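Local structure of cytochrome oxidase subunit II (Rhodothermus marinus, 1W2L) at residues A[59-64]-A[90-95]. The protein forms part of a membrane-bound caa3 oxygen reductase, whose heme c domain, described here, probably passes electrons on towards the copper A centre. Numbering follows the deposited sequence.
Sequences ESILQP and ALIEFI. With HEC (heme c), chain B.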
# COMPACT_ATOMS: atom_id res chain seq x y z
N GLU A 59 -5.37 4.89 -4.48
CA GLU A 59 -6.74 4.62 -4.05
C GLU A 59 -6.71 3.79 -2.75
O GLU A 59 -7.48 3.98 -1.82
CB GLU A 59 -7.59 3.89 -5.05
CG GLU A 59 -8.99 3.44 -4.68
CD GLU A 59 -9.71 2.31 -5.38
OE1 GLU A 59 -9.17 1.20 -5.68
OE2 GLU A 59 -10.93 2.49 -5.65
N SER A 60 -5.81 2.82 -2.68
CA SER A 60 -5.69 1.96 -1.53
C SER A 60 -5.30 2.75 -0.27
O SER A 60 -5.79 2.42 0.83
CB SER A 60 -4.66 0.86 -1.78
OG SER A 60 -5.08 -0.04 -2.76
N ILE A 61 -4.48 3.75 -0.43
CA ILE A 61 -3.99 4.56 0.68
C ILE A 61 -4.98 5.64 1.06
O ILE A 61 -5.28 5.85 2.25
CB ILE A 61 -2.60 5.15 0.31
CG1 ILE A 61 -1.57 4.05 0.12
CG2 ILE A 61 -2.15 6.16 1.36
CD1 ILE A 61 -0.28 4.50 -0.53
N LEU A 62 -5.51 6.37 0.08
CA LEU A 62 -6.38 7.51 0.26
C LEU A 62 -7.84 7.22 0.36
O LEU A 62 -8.58 8.04 0.94
CB LEU A 62 -6.23 8.55 -0.85
CG LEU A 62 -4.88 9.25 -0.89
CD1 LEU A 62 -4.79 10.12 -2.12
CD2 LEU A 62 -4.68 10.10 0.37
N GLN A 63 -8.24 6.07 -0.11
CA GLN A 63 -9.61 5.60 0.01
C GLN A 63 -9.58 4.21 0.64
O GLN A 63 -10.11 3.29 0.05
CB GLN A 63 -10.35 5.63 -1.34
CG GLN A 63 -10.39 6.97 -2.07
CD GLN A 63 -10.92 6.72 -3.49
OE1 GLN A 63 -10.20 6.87 -4.47
NE2 GLN A 63 -12.17 6.32 -3.55
N PRO A 64 -9.05 4.11 1.88
CA PRO A 64 -8.95 2.82 2.55
C PRO A 64 -10.34 2.22 2.70
O PRO A 64 -11.30 2.95 2.97
CB PRO A 64 -8.35 3.27 3.87
CG PRO A 64 -8.95 4.61 4.14
CD PRO A 64 -8.67 5.22 2.78
N ALA A 90 5.62 9.67 -2.21
CA ALA A 90 6.79 9.06 -1.58
C ALA A 90 6.54 7.62 -1.19
O ALA A 90 7.34 6.75 -1.47
CB ALA A 90 7.20 9.87 -0.34
N LEU A 91 5.41 7.37 -0.56
CA LEU A 91 5.06 6.00 -0.20
C LEU A 91 5.00 5.13 -1.44
O LEU A 91 5.42 3.99 -1.44
CB LEU A 91 3.73 5.94 0.57
CG LEU A 91 3.83 6.38 2.03
CD1 LEU A 91 2.47 6.77 2.55
CD2 LEU A 91 4.45 5.33 2.92
N ILE A 92 4.39 5.63 -2.51
CA ILE A 92 4.29 4.84 -3.74
C ILE A 92 5.66 4.58 -4.35
O ILE A 92 5.90 3.46 -4.82
CB ILE A 92 3.26 5.48 -4.67
CG1 ILE A 92 1.88 5.29 -4.02
CG2 ILE A 92 3.33 4.85 -6.06
CD1 ILE A 92 0.73 5.93 -4.75
N GLU A 93 6.54 5.58 -4.34
CA GLU A 93 7.89 5.35 -4.86
C GLU A 93 8.59 4.24 -4.07
O GLU A 93 9.25 3.35 -4.63
CB GLU A 93 8.68 6.64 -4.88
CG GLU A 93 8.27 7.51 -6.05
CD GLU A 93 8.07 6.87 -7.41
OE1 GLU A 93 6.92 6.85 -7.90
OE2 GLU A 93 9.05 6.35 -7.96
N PHE A 94 8.43 4.28 -2.75
CA PHE A 94 9.02 3.24 -1.91
C PHE A 94 8.41 1.88 -2.23
O PHE A 94 9.12 0.88 -2.41
CB PHE A 94 8.79 3.58 -0.45
CG PHE A 94 9.21 2.50 0.52
CD1 PHE A 94 10.57 2.34 0.83
CD2 PHE A 94 8.34 1.63 1.10
CE1 PHE A 94 10.99 1.35 1.71
CE2 PHE A 94 8.74 0.65 1.99
CZ PHE A 94 10.07 0.49 2.31
N ILE A 95 7.08 1.81 -2.36
CA ILE A 95 6.44 0.52 -2.71
C ILE A 95 6.92 0.01 -4.05
O ILE A 95 7.18 -1.20 -4.14
CB ILE A 95 4.90 0.60 -2.69
CG1 ILE A 95 4.41 0.87 -1.28
CG2 ILE A 95 4.25 -0.62 -3.31
CD1 ILE A 95 2.93 1.21 -1.25
FE HEC B . -2.41 -1.22 4.22
CHA HEC B . -3.95 -3.13 1.85
CHB HEC B . -0.85 0.56 1.77
CHC HEC B . -0.96 0.73 6.59
CHD HEC B . -3.68 -3.24 6.67
NA HEC B . -2.42 -1.27 2.20
C1A HEC B . -3.16 -2.13 1.40
C2A HEC B . -2.74 -1.91 0.04
C3A HEC B . -1.92 -0.85 0.01
C4A HEC B . -1.69 -0.42 1.39
CMA HEC B . -1.18 -0.24 -1.18
CAA HEC B . -3.14 -2.83 -1.11
CBA HEC B . -2.19 -4.02 -1.04
CGA HEC B . -2.38 -5.16 -2.09
O1A HEC B . -1.75 -6.16 -1.82
O2A HEC B . -3.18 -4.97 -3.04
NB HEC B . -1.13 0.35 4.18
C1B HEC B . -0.60 0.87 3.09
C2B HEC B . 0.32 1.98 3.45
C3B HEC B . 0.23 2.06 4.81
C4B HEC B . -0.64 1.03 5.29
CMB HEC B . 1.16 2.74 2.51
CAB HEC B . 0.92 3.04 5.74
CBB HEC B . 0.60 4.49 5.30
NC HEC B . -2.36 -1.20 6.21
C1C HEC B . -1.67 -0.29 7.01
C2C HEC B . -1.87 -0.70 8.42
C3C HEC B . -2.63 -1.79 8.43
C4C HEC B . -2.96 -2.12 7.07
CMC HEC B . -1.24 0.07 9.58
CAC HEC B . -2.98 -2.71 9.61
CBC HEC B . -3.73 -2.10 10.77
ND HEC B . -3.61 -2.83 4.24
C1D HEC B . -3.98 -3.54 5.35
C2D HEC B . -4.77 -4.70 4.97
C3D HEC B . -4.84 -4.62 3.64
C4D HEC B . -4.15 -3.48 3.16
CMD HEC B . -5.30 -5.69 5.91
CAD HEC B . -5.58 -5.65 2.69
CBD HEC B . -7.08 -5.37 2.62
CGD HEC B . -7.37 -4.21 1.73
O1D HEC B . -7.82 -3.13 2.20
O2D HEC B . -7.12 -4.33 0.49
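I61 and L91 have the nearest pair of CA atoms across the two segments, 9.2 Å apart, a spacing that side chains alone bridge. Residues 59-62 form the last turn of helix 54-62, ended by the bond from Q63 N to E59 O (2.8 Å) before Q63 leaves helical angles; segment 90-95 lies within helix 85-96. Both I61 and L91 direct their CB atoms toward the other helix. With CG1 set anti to the carbonyl carbon (chi1 -64°) and chi2 extended at 167°, the long branch of I61 reaches out to the second helix. Its CD1 meets I92 CG1 at 4.2 Å, the two side chains lying at a slant to each other, and sits 4.4 Å from L91 CB. Branched aliphatic residues suit this buried place, since they fill it without a polar atom that would need a partner.

This is the cytochrome c fold, in which the C-terminal helix packs against the N-terminal one, here helix 5-15, touched by A90, L91 and F94, while helix 54-62 lies beside the heme. The I61 side chain also borders the heme: CD1 lies 3.8 Å from the heme methyl CMB, and the side chain comes near that of M76, an axial ligand of the iron. Cut back to an alanine here, the side chain would probably no longer reach I92 or the methyl CMB, opening a gap between helix and heme. From the other helix, L91 CD1 approaches heme CBB at 4.0 Å, and the L91 side chain also lies close to that of C18, which is covalently bound to the heme. S60, small enough to lie against the porphyrin, places CB 3.7 Å from heme C3A, while its buried hydroxyl is satisfied by the carbonyl of Y56, one turn earlier.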